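Local coordinates for P protein (Mumps virus, PDB 3BBZ) that binds the viral nucleocapsid through this small helical domain of the phosphoprotein, probably helping to bring the polymerase to its template during replication, at residues T8-D13 and D39-I44. The protein carries 1 engineered substitution. Sequence-based numbering, arbitrary orientation.
Sequences TKMITD and DIKRDI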
loop_
_atom_site.group_PDB
_atom_site.type_symbol
_atom_site.label_atom_id
_atom_site.label_comp_id
_atom_site.label_asym_id
_atom_site.label_seq_id
_atom_site.Cartn_x
_atom_site.Cartn_y
_atom_site.Cartn_z
ATOM N N THR A 8 2.970 -2.584 -4.230
ATOM C CA THR A 8 2.601 -1.625 -5.280
ATOM C C THR A 8 1.463 -2.181 -6.146
ATOM O O THR A 8 0.560 -1.452 -6.469
ATOM C CB THR A 8 3.759 -1.165 -6.159
ATOM O OG1 THR A 8 4.793 -0.669 -5.322
ATOM C CG2 THR A 8 3.329 -0.048 -7.132
ATOM N N LYS A 9 1.503 -3.483 -6.468
ATOM C CA LYS A 9 0.428 -4.112 -7.236
ATOM C C LYS A 9 -0.841 -4.211 -6.440
ATOM O O LYS A 9 -1.934 -4.057 -7.014
ATOM C CB LYS A 9 0.863 -5.498 -7.728
ATOM C CG LYS A 9 2.084 -5.416 -8.688
ATOM C CD LYS A 9 2.496 -6.702 -9.267
ATOM C CE LYS A 9 1.425 -7.254 -10.265
ATOM N NZ LYS A 9 1.027 -6.268 -11.322
ATOM N N MET A 10 -0.728 -4.447 -5.131
ATOM C CA MET A 10 -1.913 -4.385 -4.270
ATOM C C MET A 10 -2.640 -3.065 -4.351
ATOM O O MET A 10 -3.853 -3.019 -4.390
ATOM C CB MET A 10 -1.616 -4.712 -2.799
ATOM C CG MET A 10 -1.344 -6.179 -2.551
ATOM S SD MET A 10 -0.906 -6.374 -0.825
ATOM C CE MET A 10 -0.097 -7.929 -0.847
ATOM N N ILE A 11 -1.888 -1.990 -4.364
ATOM C CA ILE A 11 -2.466 -0.665 -4.354
ATOM C C ILE A 11 -3.186 -0.436 -5.677
ATOM O O ILE A 11 -4.349 -0.031 -5.704
ATOM C CB ILE A 11 -1.369 0.428 -4.147
ATOM C CG1 ILE A 11 -0.747 0.287 -2.771
ATOM C CG2 ILE A 11 -2.020 1.842 -4.281
ATOM C CD1 ILE A 11 0.632 0.951 -2.614
ATOM N N THR A 12 -2.478 -0.684 -6.782
ATOM C CA THR A 12 -3.045 -0.592 -8.140
ATOM C C THR A 12 -4.376 -1.373 -8.271
ATOM O O THR A 12 -5.368 -0.849 -8.809
ATOM C CB THR A 12 -1.962 -0.982 -9.197
ATOM O OG1 THR A 12 -0.919 0.017 -9.204
ATOM C CG2 THR A 12 -2.518 -1.082 -10.620
ATOM N N ASP A 13 -4.425 -2.582 -7.702
ATOM C CA ASP A 13 -5.574 -3.468 -7.858
ATOM C C ASP A 13 -6.756 -3.106 -6.978
ATOM O O ASP A 13 -7.902 -3.358 -7.356
ATOM C CB ASP A 13 -5.187 -4.916 -7.537
ATOM C CG ASP A 13 -4.425 -5.574 -8.656
ATOM O OD1 ASP A 13 -4.498 -5.062 -9.793
ATOM O OD2 ASP A 13 -3.767 -6.625 -8.402
ATOM N N ASP A 39 1.798 -2.857 8.284
ATOM C CA ASP A 39 0.846 -1.794 8.608
ATOM C C ASP A 39 0.249 -1.162 7.335
ATOM O O ASP A 39 -0.952 -0.916 7.263
ATOM C CB ASP A 39 1.519 -0.728 9.440
ATOM C CG ASP A 39 1.819 -1.171 10.875
ATOM O OD1 ASP A 39 1.560 -2.349 11.271
ATOM O OD2 ASP A 39 2.354 -0.290 11.587
ATOM N N ILE A 40 1.072 -0.958 6.315
ATOM C CA ILE A 40 0.567 -0.501 5.017
ATOM C C ILE A 40 -0.367 -1.530 4.372
ATOM O O ILE A 40 -1.469 -1.198 3.977
ATOM C CB ILE A 40 1.737 -0.128 4.064
ATOM C CG1 ILE A 40 2.515 1.026 4.662
ATOM C CG2 ILE A 40 1.190 0.332 2.689
ATOM C CD1 ILE A 40 3.907 1.302 3.976
ATOM N N LYS A 41 0.065 -2.789 4.324
ATOM C CA LYS A 41 -0.782 -3.914 3.898
ATOM C C LYS A 41 -2.089 -4.019 4.666
ATOM O O LYS A 41 -3.170 -4.169 4.054
ATOM C CB LYS A 41 0.007 -5.230 3.966
ATOM C CG LYS A 41 1.061 -5.299 2.830
ATOM C CD LYS A 41 1.678 -6.681 2.695
ATOM C CE LYS A 41 2.467 -7.018 3.921
ATOM N NZ LYS A 41 3.187 -8.311 3.631
ATOM N N ARG A 42 -2.001 -3.881 5.992
ATOM C CA ARG A 42 -3.206 -3.871 6.829
ATOM C C ARG A 42 -4.178 -2.771 6.338
ATOM O O ARG A 42 -5.369 -3.035 6.146
ATOM C CB ARG A 42 -2.815 -3.620 8.285
ATOM C CG ARG A 42 -3.954 -3.412 9.233
ATOM C CD ARG A 42 -3.422 -2.660 10.493
ATOM N NE ARG A 42 -3.014 -1.291 10.174
ATOM C CZ ARG A 42 -2.193 -0.551 10.927
ATOM N NH1 ARG A 42 -1.653 -1.032 12.029
ATOM N NH2 ARG A 42 -1.906 0.687 10.549
ATOM N N ASP A 43 -3.679 -1.548 6.130
ATOM C CA ASP A 43 -4.589 -0.462 5.699
ATOM C C ASP A 43 -5.108 -0.589 4.266
ATOM O O ASP A 43 -6.212 -0.147 4.022
ATOM C CB ASP A 43 -3.993 0.912 5.966
ATOM C CG ASP A 43 -3.789 1.155 7.455
ATOM O OD1 ASP A 43 -4.555 0.549 8.283
ATOM O OD2 ASP A 43 -2.852 1.907 7.790
ATOM N N ILE A 44 -4.327 -1.147 3.337
ATOM C CA ILE A 44 -4.800 -1.505 1.982
ATOM C C ILE A 44 -5.962 -2.507 2.028
ATOM O O ILE A 44 -7.028 -2.301 1.405
ATOM C CB ILE A 44 -3.684 -2.031 1.059
ATOM C CG1 ILE A 44 -2.716 -0.920 0.725
ATOM C CG2 ILE A 44 -4.280 -2.467 -0.312
ATOM C CD1 ILE A 44 -1.382 -1.413 0.183
#
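I44 and I11 meet nearly at a right angle, the CD1 methyl of I44 laid against the CG1 methylene of I11. These two carbons, I44 CD1 and I11 CG1, sit 3.5 Å apart, tighter than ordinary carbon contact, and I44 CD1 also reaches the I11 methyl CD1 at 4.2 Å. In I44 the CG1 arm stands anti to the carbonyl carbon (chi1 -68°) and carries CD1 to I11; the other branch, CG2, turns to M10 instead, lying 4.1 Å from its carbonyl O and 4.3 Å from its CB. Helices 3-14 and 34-47 are the first and third of a compact three-helix bundle, and here they run nearly parallel, the short segments inclined by 16° with axes 10.7 Å apart. Helix 18-29 completes the core: its F24 and K21 touch I11, while I7 and S14 also pack on I44. Beside this isoleucine pair, M10, extended beyond CG, brings its terminal CE to 4.2 Å from CD of K41, a loose apolar touch between two obliquely set chains. Farther from helix 3-14, R42 grips D43 side-on, NE to OD1 and NH2 to OD2, the latter bond nearly straight at 171°; OD1 is approached from above the carboxylate plane, OD2 on its syn side. D43 OD2 also forms a salt bridge with R27, linking this charged cluster to helix 18-29.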